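Local structure of laminin subunit ALPHA-1 (Mus musculus, 2JD4) at residues L222-E227 against D246-E251; Y216-D221 against L238-A243; H286-H291 against I297-D302. The protein forms part of laminin-111 in basement membranes and, through its metal-binding LG4-5 domains, probably supplies anchorage sites for the cell surface. The protein carries 4 engineered substitutions. All coordinates share one frame; numbering follows the deposited sequence.

How the contacts relate
From the N terminus the chain meets 216-221, which run directly into 222-227. Contact 2 closes when 238-243 returns to pack against 216-221, and contact 1 closes with 246-251, so the segments alternate and the two loops cross. Ile248 N and Leu250 N probably donate to Ile240 O and Leu238 O. Contact 3 follows in series, a hairpin of 286-291 and 297-302; Ala290 N and Leu288 N probably bond to Ile224 O and Leu226 O, and Asp221 OD2 of contact 2 probably to His291 NE2. Contact 1 spans the two layers of a laminin G sandwich, contact 2 packs the loop leading into 222-227 onto a strand of one layer, and contact 3 lies within the other.

Contact 1. Residues L222-E227 against D246-E251. Engineered in segment 222-227: Gln223 (natural residue Asn). With MG (magnesium ion), chain D.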
ATOM      1  N   LEU A 222      19.249  12.986   5.559  1.00 43.29           N
ATOM      2  CA  LEU A 222      18.031  12.257   5.235  1.00 41.28           C
ATOM      3  C   LEU A 222      17.245  13.000   4.157  1.00 40.40           C
ATOM      4  O   LEU A 222      17.004  14.202   4.270  1.00 37.26           O
ATOM      5  CB  LEU A 222      17.158  12.101   6.482  1.00 42.13           C
ATOM      6  CG  LEU A 222      15.778  11.475   6.259  1.00 41.07           C
ATOM      7  CD1 LEU A 222      15.928  10.022   5.818  1.00 43.65           C
ATOM      8  CD2 LEU A 222      14.970  11.562   7.539  1.00 38.59           C
ATOM      9  N   GLN A 223      16.851  12.279   3.113  1.00 38.95           N
ATOM     10  CA  GLN A 223      16.088  12.873   2.021  1.00 37.58           C
ATOM     11  C   GLN A 223      14.681  12.283   2.009  1.00 34.03           C
ATOM     12  O   GLN A 223      14.517  11.066   1.955  1.00 32.33           O
ATOM     13  CB  GLN A 223      16.768  12.585   0.677  1.00 39.61           C
ATOM     14  CG  GLN A 223      16.181  13.371  -0.485  1.00 45.11           C
ATOM     15  CD  GLN A 223      16.581  12.810  -1.834  1.00 48.46           C
ATOM     16  OE1 GLN A 223      17.767  12.621  -2.117  1.00 51.67           O
ATOM     17  NE2 GLN A 223      15.591  12.545  -2.679  1.00 48.43           N
ATOM     18  N   ILE A 224      13.674  13.147   2.070  1.00 31.91           N
ATOM     19  CA  ILE A 224      12.283  12.700   2.046  1.00 33.07           C
ATOM     20  C   ILE A 224      11.614  13.163   0.758  1.00 29.82           C
ATOM     21  O   ILE A 224      11.665  14.346   0.417  1.00 31.34           O
ATOM     22  CB  ILE A 224      11.482  13.264   3.247  1.00 33.71           C
ATOM     23  CG1 ILE A 224      12.041  12.697   4.555  1.00 31.18           C
ATOM     24  CG2 ILE A 224      10.002  12.922   3.097  1.00 29.68           C
ATOM     25  CD1 ILE A 224      11.365  13.231   5.804  1.00 31.82           C
ATOM     26  N   THR A 225      10.999  12.226   0.041  1.00 30.42           N
ATOM     27  CA  THR A 225      10.308  12.538  -1.208  1.00 28.57           C
ATOM     28  C   THR A 225       8.920  11.901  -1.198  1.00 28.06           C
ATOM     29  O   THR A 225       8.734  10.803  -0.674  1.00 26.10           O
ATOM     30  CB  THR A 225      11.074  12.001  -2.437  1.00 32.09           C
ATOM     31  OG1 THR A 225      12.383  12.585  -2.485  1.00 38.20           O
ATOM     32  CG2 THR A 225      10.329  12.341  -3.712  1.00 31.59           C
ATOM     33  N   LEU A 226       7.948  12.593  -1.778  1.00 26.87           N
ATOM     34  CA  LEU A 226       6.588  12.083  -1.828  1.00 26.58           C
ATOM     35  C   LEU A 226       5.748  12.925  -2.768  1.00 26.32           C
ATOM     36  O   LEU A 226       6.164  14.002  -3.185  1.00 28.55           O
ATOM     37  CB  LEU A 226       5.964  12.108  -0.428  1.00 24.96           C
ATOM     38  CG  LEU A 226       5.756  13.457   0.278  1.00 26.95           C
ATOM     39  CD1 LEU A 226       4.547  14.200  -0.297  1.00 26.29           C
ATOM     40  CD2 LEU A 226       5.530  13.207   1.755  1.00 22.99           C
ATOM     41  N   GLU A 227       4.568  12.416  -3.104  1.00 26.69           N
ATOM     42  CA  GLU A 227       3.628  13.131  -3.955  1.00 24.90           C
ATOM     43  C   GLU A 227       2.337  13.199  -3.161  1.00 23.83           C
ATOM     44  O   GLU A 227       1.981  12.244  -2.465  1.00 20.49           O
ATOM     45  CB  GLU A 227       3.374  12.376  -5.259  1.00 28.36           C
ATOM     46  CG  GLU A 227       4.581  12.242  -6.160  1.00 36.91           C
ATOM     47  CD  GLU A 227       4.268  11.437  -7.405  1.00 42.13           C
ATOM     48  OE1 GLU A 227       3.304  11.796  -8.113  1.00 46.48           O
ATOM     49  OE2 GLU A 227       4.981  10.449  -7.676  1.00 44.64           O
ATOM     50  N   ASP A 246      15.125  17.162  19.851  1.00 24.45           N
ATOM     51  CA  ASP A 246      15.444  16.749  18.483  1.00 22.16           C
ATOM     52  C   ASP A 246      14.228  16.212  17.711  1.00 21.33           C
ATOM     53  O   ASP A 246      13.562  15.279  18.164  1.00 22.99           O
ATOM     54  CB  ASP A 246      16.552  15.693  18.515  1.00 21.21           C
ATOM     55  CG  ASP A 246      17.902  16.279  18.906  1.00 27.40           C
ATOM     56  OD1 ASP A 246      17.926  17.383  19.487  1.00 22.87           O
ATOM     57  OD2 ASP A 246      18.933  15.634  18.634  1.00 26.67           O
ATOM     58  N   ALA A 247      13.958  16.796  16.543  1.00 23.09           N
ATOM     59  CA  ALA A 247      12.822  16.370  15.719  1.00 23.56           C
ATOM     60  C   ALA A 247      12.754  17.057  14.354  1.00 25.31           C
ATOM     61  O   ALA A 247      13.402  18.081  14.128  1.00 23.47           O
ATOM     62  CB  ALA A 247      11.521  16.619  16.474  1.00 23.41           C
ATOM     63  N   ILE A 248      11.973  16.473  13.443  1.00 23.45           N
ATOM     64  CA  ILE A 248      11.761  17.041  12.111  1.00 21.56           C
ATOM     65  C   ILE A 248      10.273  16.933  11.775  1.00 22.39           C
ATOM     66  O   ILE A 248       9.589  16.036  12.269  1.00 22.07           O
ATOM     67  CB  ILE A 248      12.569  16.309  11.010  1.00 24.60           C
ATOM     68  CG1 ILE A 248      12.031  14.893  10.800  1.00 21.41           C
ATOM     69  CG2 ILE A 248      14.045  16.258  11.394  1.00 26.67           C
ATOM     70  CD1 ILE A 248      12.610  14.211   9.571  1.00 22.49           C
ATOM     71  N   GLY A 249       9.774  17.846  10.947  1.00 24.14           N
ATOM     72  CA  GLY A 249       8.367  17.819  10.579  1.00 23.24           C
ATOM     73  C   GLY A 249       8.079  18.418   9.215  1.00 24.07           C
ATOM     74  O   GLY A 249       8.796  19.307   8.757  1.00 24.54           O
ATOM     75  N   LEU A 250       7.027  17.917   8.567  1.00 24.01           N
ATOM     76  CA  LEU A 250       6.597  18.388   7.252  1.00 22.45           C
ATOM     77  C   LEU A 250       5.082  18.576   7.364  1.00 23.24           C
ATOM     78  O   LEU A 250       4.366  17.645   7.743  1.00 23.28           O
ATOM     79  CB  LEU A 250       6.920  17.333   6.191  1.00 26.56           C
ATOM     80  CG  LEU A 250       7.114  17.773   4.739  1.00 32.91           C
ATOM     81  CD1 LEU A 250       8.339  18.672   4.639  1.00 29.20           C
ATOM     82  CD2 LEU A 250       7.298  16.541   3.852  1.00 34.72           C
ATOM     83  N   GLU A 251       4.593  19.769   7.044  1.00 22.42           N
ATOM     84  CA  GLU A 251       3.166  20.053   7.156  1.00 21.52           C
ATOM     85  C   GLU A 251       2.684  21.143   6.207  1.00 25.01           C
ATOM     86  O   GLU A 251       3.474  21.942   5.698  1.00 23.36           O
ATOM     87  CB  GLU A 251       2.835  20.473   8.596  1.00 24.87           C
ATOM     88  CG  GLU A 251       3.869  21.418   9.200  1.00 21.84           C
ATOM     89  CD  GLU A 251       3.483  21.981  10.570  1.00 25.98           C
ATOM     90  OE1 GLU A 251       2.734  21.326  11.328  1.00 22.96           O
ATOM     91  OE2 GLU A 251       3.959  23.089  10.897  1.00 26.64           O
TER
HETATM   92 MG    MG D4062      20.942  15.855  19.562  1.00 26.74          MG
HETATM   93  O   HOH W   1      20.230  17.730  20.537  1.00 26.81           O
HETATM   94  O   HOH W   2      20.214  14.626  20.956  1.00 22.35           O
HETATM   95  O   HOH W   3      22.026  17.069  18.126  1.00 36.41           O
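Ile248 of strand 247-251 and Ile224 of strand 222-227 reach toward each other tip to tip, their CD1 atoms 4.1 Å apart. The CD1 of Ile248 also meets CD2 of Leu222 at 4.1 Å, the two side chains crossing at about a right angle. Ile248 holds CG1 between its backbone N and carbonyl carbon (chi1 68°) with CD1 extended beyond, which brings the methyl against both partners. Two residues on, Leu250 makes a second apolar contact: its CD2 lies 4.3 Å from CD2 of Leu226. Leu250 and Ile248 bury the largest areas here, followed by Ile224. The strand axes come no closer than 10.8 Å, their N-to-C directions 19° apart, nearly parallel, a spacing bridged by side chains alone, as in the face-to-face packing of a beta sandwich. Just before the second strand, Asp246 OD2 binds magnesium at 2.2 Å; Asp319 and three waters complete the ligands found, and one of those waters also donates to Asp246 OD1. Strand 222-230 is flanked by strands 286-293 and 347-353, strand 247-253 by 235-241 and 256-262; Leu288 and Ala290 of strand 286-293 also pack on Leu250.

Contact 2. Residues Y216-D221 against L238-A243; sequences YKVRLD and LGISSA
Tyr216 and Ile240 are the backbone positions nearest each other, with Tyr216 CA 7.7 Å from Ile240 CA, a separation that side chains have to bridge. Ile240 carries the second half of the contact by itself and buries 66 Å², about twice the share of Tyr216. Its CG1 lies anti to the carbonyl carbon and beside the backbone N (chi1 -56°), and the extended chain brings CD1 to Tyr216 and Val218. There CD1 sits 4.0 Å from Tyr216 CD2, meeting the ring at a slant, and 4.2 Å from Val218 CG2. One methyl therefore touches both an aromatic carbon and a branched aliphatic side chain. Tyr216 and Val218 both start toward the strand, while Lys217 between them heads the other way. Thr320 OG1 is hydrogen-bonded to both Tyr216 O and Val218 N, which fixes the loop backbone on either side of Lys217. Further along strand 238-241, at its end, Ser241 OG donates to Ser242 O at 2.8 Å, in the carbonyl plane and on a lone pair. Ser242 OG in turn is hydrogen-bonded to Asp246 O and Lys244 N, tying the start of the turn to the metal ligand Asp246. Ile324 of the adjacent strand 322-326 touches both Tyr216 and Ile240, continuing the same apolar cluster. With the Val218 side chain about 10 Å from bound magnesium, the arrangement lies at one end of a laminin G beta sandwich, where a connecting loop packs onto the core, near but not in the metal site.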
ATOM      1  N   TYR A 216      13.155   5.322  14.377  1.00 28.19           N
ATOM      2  CA  TYR A 216      13.937   5.765  13.230  1.00 30.30           C
ATOM      3  C   TYR A 216      14.888   6.865  13.695  1.00 31.05           C
ATOM      4  O   TYR A 216      14.501   7.736  14.476  1.00 31.73           O
ATOM      5  CB  TYR A 216      13.020   6.313  12.128  1.00 31.58           C
ATOM      6  CG  TYR A 216      13.730   6.525  10.804  1.00 32.14           C
ATOM      7  CD1 TYR A 216      14.025   5.443   9.967  1.00 34.12           C
ATOM      8  CD2 TYR A 216      14.165   7.793  10.416  1.00 30.83           C
ATOM      9  CE1 TYR A 216      14.739   5.618   8.782  1.00 32.89           C
ATOM     10  CE2 TYR A 216      14.882   7.980   9.233  1.00 36.52           C
ATOM     11  CZ  TYR A 216      15.167   6.886   8.422  1.00 36.25           C
ATOM     12  OH  TYR A 216      15.889   7.062   7.262  1.00 37.41           O
ATOM     13  N   LYS A 217      16.130   6.818  13.222  1.00 29.95           N
ATOM     14  CA  LYS A 217      17.131   7.818  13.594  1.00 30.48           C
ATOM     15  C   LYS A 217      17.459   8.715  12.405  1.00 28.61           C
ATOM     16  O   LYS A 217      18.103   8.273  11.454  1.00 32.33           O
ATOM     17  CB  LYS A 217      18.415   7.133  14.074  1.00 30.40           C
ATOM     18  CG  LYS A 217      18.239   6.256  15.302  1.00 34.02           C
ATOM     19  CD  LYS A 217      19.549   5.580  15.679  1.00 37.97           C
ATOM     20  CE  LYS A 217      19.358   4.615  16.835  1.00 40.67           C
ATOM     21  NZ  LYS A 217      20.630   3.933  17.195  1.00 47.33           N
ATOM     22  N   VAL A 218      17.032   9.972  12.460  1.00 22.87           N
ATOM     23  CA  VAL A 218      17.290  10.900  11.368  1.00 26.56           C
ATOM     24  C   VAL A 218      18.785  11.187  11.226  1.00 29.63           C
ATOM     25  O   VAL A 218      19.338  11.126  10.127  1.00 26.96           O
ATOM     26  CB  VAL A 218      16.531  12.226  11.577  1.00 25.08           C
ATOM     27  CG1 VAL A 218      16.864  13.199  10.470  1.00 22.56           C
ATOM     28  CG2 VAL A 218      15.024  11.958  11.606  1.00 30.66           C
ATOM     29  N   ARG A 219      19.433  11.501  12.343  1.00 30.85           N
ATOM     30  CA  ARG A 219      20.861  11.791  12.354  1.00 34.84           C
ATOM     31  C   ARG A 219      21.210  13.017  11.510  1.00 35.89           C
ATOM     32  O   ARG A 219      20.487  14.009  11.521  1.00 34.37           O
ATOM     33  CB  ARG A 219      21.653  10.571  11.865  1.00 38.43           C
ATOM     34  CG  ARG A 219      21.227   9.264  12.522  1.00 43.29           C
ATOM     35  CD  ARG A 219      21.514   9.243  14.013  1.00 49.13           C
ATOM     36  NE  ARG A 219      22.845   8.726  14.317  1.00 53.50           N
ATOM     37  CZ  ARG A 219      23.241   7.482  14.061  1.00 57.76           C
ATOM     38  NH1 ARG A 219      22.411   6.617  13.492  1.00 61.11           N
ATOM     39  NH2 ARG A 219      24.471   7.099  14.378  1.00 61.29           N
ATOM     40  N   LEU A 220      22.311  12.942  10.764  1.00 34.54           N
ATOM     41  CA  LEU A 220      22.757  14.080   9.960  1.00 38.01           C
ATOM     42  C   LEU A 220      22.123  14.276   8.587  1.00 38.22           C
ATOM     43  O   LEU A 220      21.742  15.391   8.232  1.00 37.51           O
ATOM     44  CB  LEU A 220      24.281  14.038   9.789  1.00 41.19           C
ATOM     45  CG  LEU A 220      25.160  14.264  11.022  1.00 41.50           C
ATOM     46  CD1 LEU A 220      24.960  13.144  12.028  1.00 44.46           C
ATOM     47  CD2 LEU A 220      26.613  14.330  10.587  1.00 43.34           C
ATOM     48  N   ASP A 221      22.021  13.208   7.804  1.00 39.70           N
ATOM     49  CA  ASP A 221      21.455  13.339   6.468  1.00 43.09           C
ATOM     50  C   ASP A 221      20.262  12.424   6.211  1.00 43.66           C
ATOM     51  O   ASP A 221      20.257  11.250   6.592  1.00 45.48           O
ATOM     52  CB  ASP A 221      22.546  13.093   5.420  1.00 47.97           C
ATOM     53  CG  ASP A 221      22.095  13.442   4.015  1.00 52.93           C
ATOM     54  OD1 ASP A 221      21.166  12.781   3.501  1.00 54.97           O
ATOM     55  OD2 ASP A 221      22.669  14.383   3.426  1.00 55.41           O
ATOM     56  N   LEU A 238       4.122  14.650   7.718  1.00 16.43           N
ATOM     57  CA  LEU A 238       5.031  13.728   8.378  1.00 17.64           C
ATOM     58  C   LEU A 238       5.771  14.336   9.566  1.00 19.44           C
ATOM     59  O   LEU A 238       6.082  15.531   9.577  1.00 20.80           O
ATOM     60  CB  LEU A 238       6.033  13.186   7.348  1.00 15.60           C
ATOM     61  CG  LEU A 238       7.075  12.130   7.732  1.00 21.71           C
ATOM     62  CD1 LEU A 238       7.401  11.278   6.506  1.00 19.14           C
ATOM     63  CD2 LEU A 238       8.331  12.800   8.298  1.00 21.97           C
ATOM     64  N   GLY A 239       6.033  13.496  10.568  1.00 18.08           N
ATOM     65  CA  GLY A 239       6.749  13.927  11.754  1.00 17.71           C
ATOM     66  C   GLY A 239       7.498  12.793  12.439  1.00 18.73           C
ATOM     67  O   GLY A 239       6.990  11.672  12.568  1.00 15.53           O
ATOM     68  N   ILE A 240       8.729  13.077  12.855  1.00 18.22           N
ATOM     69  CA  ILE A 240       9.555  12.106  13.574  1.00 20.39           C
ATOM     70  C   ILE A 240      10.135  12.907  14.733  1.00 18.59           C
ATOM     71  O   ILE A 240      10.941  13.815  14.518  1.00 16.88           O
ATOM     72  CB  ILE A 240      10.708  11.571  12.697  1.00 22.85           C
ATOM     73  CG1 ILE A 240      10.144  10.979  11.399  1.00 21.22           C
ATOM     74  CG2 ILE A 240      11.480  10.495  13.458  1.00 22.48           C
ATOM     75  CD1 ILE A 240      11.216  10.505  10.432  1.00 27.15           C
ATOM     76  N   SER A 241       9.735  12.577  15.956  1.00 16.77           N
ATOM     77  CA  SER A 241      10.195  13.346  17.107  1.00 18.19           C
ATOM     78  C   SER A 241      10.561  12.559  18.359  1.00 20.43           C
ATOM     79  O   SER A 241       9.957  11.531  18.666  1.00 22.05           O
ATOM     80  CB  SER A 241       9.122  14.374  17.473  1.00 16.25           C
ATOM     81  OG  SER A 241       9.482  15.118  18.628  1.00 21.10           O
ATOM     82  N   SER A 242      11.565  13.055  19.079  1.00 22.27           N
ATOM     83  CA  SER A 242      11.974  12.434  20.332  1.00 24.38           C
ATOM     84  C   SER A 242      11.029  13.043  21.370  1.00 26.61           C
ATOM     85  O   SER A 242      10.333  14.015  21.076  1.00 28.25           O
ATOM     86  CB  SER A 242      13.414  12.810  20.677  1.00 26.65           C
ATOM     87  OG  SER A 242      13.523  14.203  20.917  1.00 34.79           O
ATOM     88  N   ALA A 243      10.997  12.482  22.572  1.00 25.98           N
ATOM     89  CA  ALA A 243      10.131  13.013  23.617  1.00 29.24           C
ATOM     90  C   ALA A 243      10.766  14.273  24.214  1.00 30.66           C
ATOM     91  O   ALA A 243      10.210  14.893  25.121  1.00 31.48           O
ATOM     92  CB  ALA A 243       9.912  11.959  24.705  1.00 29.40           C
TER

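Contact 3. Residues H286-H291 against I297-D302; sequences HTLQAH and IVLTVD
Asp302, the residue just past the end of its strand, turns its carboxylate back onto His286 and Thr287 and takes two hydrogen bonds, one on each oxygen. Its OD2 accepts from His286 ND1 at 2.9 Å through the syn lone pair, while OD1 is met nearly head-on along its C-O bond by Thr287 N at 3.1 Å. The side chain gets there with CG anti to the carbonyl carbon and beside the backbone N (chi1 -66°). The oxygen sits at the imidazole edge but tilted from the ring plane, and the ring and carboxylate planes are 47° apart. Asp282 binds NE2 of the same ring, so the imidazole lies between two carboxylates, which would be expected to favour its protonated form. A third bond, Asp302 N to Thr287 O, joins this end to the regular pairing. The segments are the arms of a beta hairpin in the laminin G sandwich, antiparallel at 176°. Hydrogen-bonded pairs Gln289-Thr300 and His291-Val298 alternate with the non-hydrogen-bonded pairs Leu288-Val301 and Ala290-Leu299. Gln289 and Thr300 lie side by side on one face, Gln289 CB 3.8 Å from Thr300 CB. The amide end of Gln289 rests against the methyl of Thr300, whose hydroxyl bonds to Ser305 instead. Beside them His291 NE2 turns off to Asp221. On the other face Leu299 CD1 packs 4.2 Å from Leu288 CD2 and 4.3 Å from Ala290 CB. This apolar face meets Leu250 through Leu288 and Ala290, and Tyr272 through Leu299 and Val301.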
ATOM      1  N   HIS A 286       1.207  16.912  -6.618  1.00 24.85           N
ATOM      2  CA  HIS A 286       2.362  17.792  -6.470  1.00 23.34           C
ATOM      3  C   HIS A 286       3.518  16.975  -5.930  1.00 22.98           C
ATOM      4  O   HIS A 286       3.320  16.076  -5.106  1.00 24.31           O
ATOM      5  CB  HIS A 286       2.029  18.914  -5.493  1.00 27.53           C
ATOM      6  CG  HIS A 286       0.864  19.746  -5.920  1.00 24.08           C
ATOM      7  ND1 HIS A 286       0.952  20.688  -6.921  1.00 28.32           N
ATOM      8  CD2 HIS A 286      -0.432  19.729  -5.531  1.00 24.20           C
ATOM      9  CE1 HIS A 286      -0.240  21.216  -7.132  1.00 26.94           C
ATOM     10  NE2 HIS A 286      -1.097  20.651  -6.301  1.00 28.60           N
ATOM     11  N   THR A 287       4.726  17.264  -6.399  1.00 22.31           N
ATOM     12  CA  THR A 287       5.888  16.538  -5.922  1.00 24.99           C
ATOM     13  C   THR A 287       6.489  17.328  -4.773  1.00 26.32           C
ATOM     14  O   THR A 287       6.394  18.559  -4.736  1.00 26.93           O
ATOM     15  CB  THR A 287       6.950  16.357  -7.027  1.00 24.64           C
ATOM     16  OG1 THR A 287       7.416  17.637  -7.465  1.00 30.54           O
ATOM     17  CG2 THR A 287       6.360  15.605  -8.215  1.00 29.11           C
ATOM     18  N   LEU A 288       7.087  16.621  -3.824  1.00 25.58           N
ATOM     19  CA  LEU A 288       7.694  17.282  -2.681  1.00 26.76           C
ATOM     20  C   LEU A 288       9.011  16.615  -2.310  1.00 30.43           C
ATOM     21  O   LEU A 288       9.096  15.391  -2.197  1.00 28.56           O
ATOM     22  CB  LEU A 288       6.722  17.255  -1.499  1.00 27.49           C
ATOM     23  CG  LEU A 288       7.066  18.016  -0.214  1.00 24.98           C
ATOM     24  CD1 LEU A 288       5.815  18.108   0.648  1.00 24.62           C
ATOM     25  CD2 LEU A 288       8.191  17.312   0.540  1.00 28.29           C
ATOM     26  N   GLN A 289      10.040  17.439  -2.136  1.00 30.63           N
ATOM     27  CA  GLN A 289      11.365  16.964  -1.766  1.00 32.77           C
ATOM     28  C   GLN A 289      11.842  17.782  -0.572  1.00 30.63           C
ATOM     29  O   GLN A 289      11.765  19.003  -0.583  1.00 30.28           O
ATOM     30  CB  GLN A 289      12.345  17.153  -2.926  1.00 37.84           C
ATOM     31  CG  GLN A 289      11.963  16.444  -4.210  1.00 45.21           C
ATOM     32  CD  GLN A 289      12.832  16.867  -5.381  1.00 51.59           C
ATOM     33  OE1 GLN A 289      14.059  16.732  -5.344  1.00 53.85           O
ATOM     34  NE2 GLN A 289      12.200  17.385  -6.429  1.00 50.66           N
ATOM     35  N   ALA A 290      12.324  17.104   0.460  1.00 31.32           N
ATOM     36  CA  ALA A 290      12.826  17.785   1.648  1.00 31.82           C
ATOM     37  C   ALA A 290      14.131  17.101   2.024  1.00 31.96           C
ATOM     38  O   ALA A 290      14.132  15.949   2.461  1.00 30.48           O
ATOM     39  CB  ALA A 290      11.817  17.673   2.785  1.00 32.67           C
ATOM     40  N   HIS A 291      15.243  17.807   1.846  1.00 35.06           N
ATOM     41  CA  HIS A 291      16.551  17.232   2.138  1.00 36.22           C
ATOM     42  C   HIS A 291      17.235  17.853   3.349  1.00 35.43           C
ATOM     43  O   HIS A 291      17.367  19.071   3.445  1.00 34.38           O
ATOM     44  CB  HIS A 291      17.463  17.371   0.913  1.00 39.08           C
ATOM     45  CG  HIS A 291      18.728  16.574   1.000  1.00 44.40           C
ATOM     46  ND1 HIS A 291      19.753  16.705   0.088  1.00 46.72           N
ATOM     47  CD2 HIS A 291      19.121  15.612   1.871  1.00 46.65           C
ATOM     48  CE1 HIS A 291      20.722  15.859   0.392  1.00 47.56           C
ATOM     49  NE2 HIS A 291      20.363  15.184   1.468  1.00 46.64           N
ATOM     50  N   ILE A 297      19.206  22.695   5.028  1.00 47.59           N
ATOM     51  CA  ILE A 297      17.827  22.226   4.940  1.00 47.82           C
ATOM     52  C   ILE A 297      17.221  22.745   3.636  1.00 45.68           C
ATOM     53  O   ILE A 297      17.114  23.955   3.429  1.00 46.56           O
ATOM     54  CB  ILE A 297      17.002  22.745   6.140  1.00 50.71           C
ATOM     55  CG1 ILE A 297      17.407  21.990   7.406  1.00 54.30           C
ATOM     56  CG2 ILE A 297      15.520  22.596   5.872  1.00 46.62           C
ATOM     57  CD1 ILE A 297      16.782  22.540   8.667  1.00 60.56           C
ATOM     58  N   VAL A 298      16.823  21.827   2.758  1.00 41.27           N
ATOM     59  CA  VAL A 298      16.251  22.208   1.472  1.00 36.90           C
ATOM     60  C   VAL A 298      14.863  21.610   1.225  1.00 34.64           C
ATOM     61  O   VAL A 298      14.675  20.396   1.310  1.00 34.44           O
ATOM     62  CB  VAL A 298      17.178  21.774   0.306  1.00 38.16           C
ATOM     63  CG1 VAL A 298      16.582  22.206  -1.021  1.00 35.51           C
ATOM     64  CG2 VAL A 298      18.575  22.375   0.489  1.00 35.85           C
ATOM     65  N   LEU A 299      13.907  22.481   0.913  1.00 32.34           N
ATOM     66  CA  LEU A 299      12.531  22.085   0.616  1.00 30.89           C
ATOM     67  C   LEU A 299      12.236  22.414  -0.845  1.00 31.09           C
ATOM     68  O   LEU A 299      12.426  23.548  -1.289  1.00 32.36           O
ATOM     69  CB  LEU A 299      11.536  22.834   1.514  1.00 28.12           C
ATOM     70  CG  LEU A 299      10.059  22.618   1.151  1.00 28.43           C
ATOM     71  CD1 LEU A 299       9.725  21.134   1.210  1.00 23.32           C
ATOM     72  CD2 LEU A 299       9.163  23.413   2.091  1.00 27.11           C
ATOM     73  N   THR A 300      11.773  21.420  -1.595  1.00 29.47           N
ATOM     74  CA  THR A 300      11.465  21.617  -3.003  1.00 28.78           C
ATOM     75  C   THR A 300      10.051  21.132  -3.317  1.00 29.06           C
ATOM     76  O   THR A 300       9.719  19.965  -3.086  1.00 28.06           O
ATOM     77  CB  THR A 300      12.467  20.851  -3.882  1.00 28.58           C
ATOM     78  OG1 THR A 300      13.803  21.212  -3.510  1.00 31.62           O
ATOM     79  CG2 THR A 300      12.249  21.182  -5.352  1.00 30.65           C
ATOM     80  N   VAL A 301       9.219  22.037  -3.822  1.00 28.82           N
ATOM     81  CA  VAL A 301       7.842  21.703  -4.178  1.00 29.74           C
ATOM     82  C   VAL A 301       7.626  22.015  -5.656  1.00 32.82           C
ATOM     83  O   VAL A 301       7.838  23.150  -6.101  1.00 32.42           O
ATOM     84  CB  VAL A 301       6.825  22.512  -3.348  1.00 27.62           C
ATOM     85  CG1 VAL A 301       5.412  22.077  -3.700  1.00 23.44           C
ATOM     86  CG2 VAL A 301       7.085  22.304  -1.859  1.00 26.69           C
ATOM     87  N   ASP A 302       7.212  21.001  -6.411  1.00 31.29           N
ATOM     88  CA  ASP A 302       6.992  21.144  -7.842  1.00 30.56           C
ATOM     89  C   ASP A 302       8.209  21.767  -8.529  1.00 31.50           C
ATOM     90  O   ASP A 302       8.072  22.565  -9.457  1.00 29.93           O
ATOM     91  CB  ASP A 302       5.742  21.989  -8.123  1.00 30.27           C
ATOM     92  CG  ASP A 302       4.461  21.308  -7.670  1.00 35.28           C
ATOM     93  OD1 ASP A 302       4.413  20.057  -7.699  1.00 31.84           O
ATOM     94  OD2 ASP A 302       3.500  22.020  -7.299  1.00 35.09           O
TER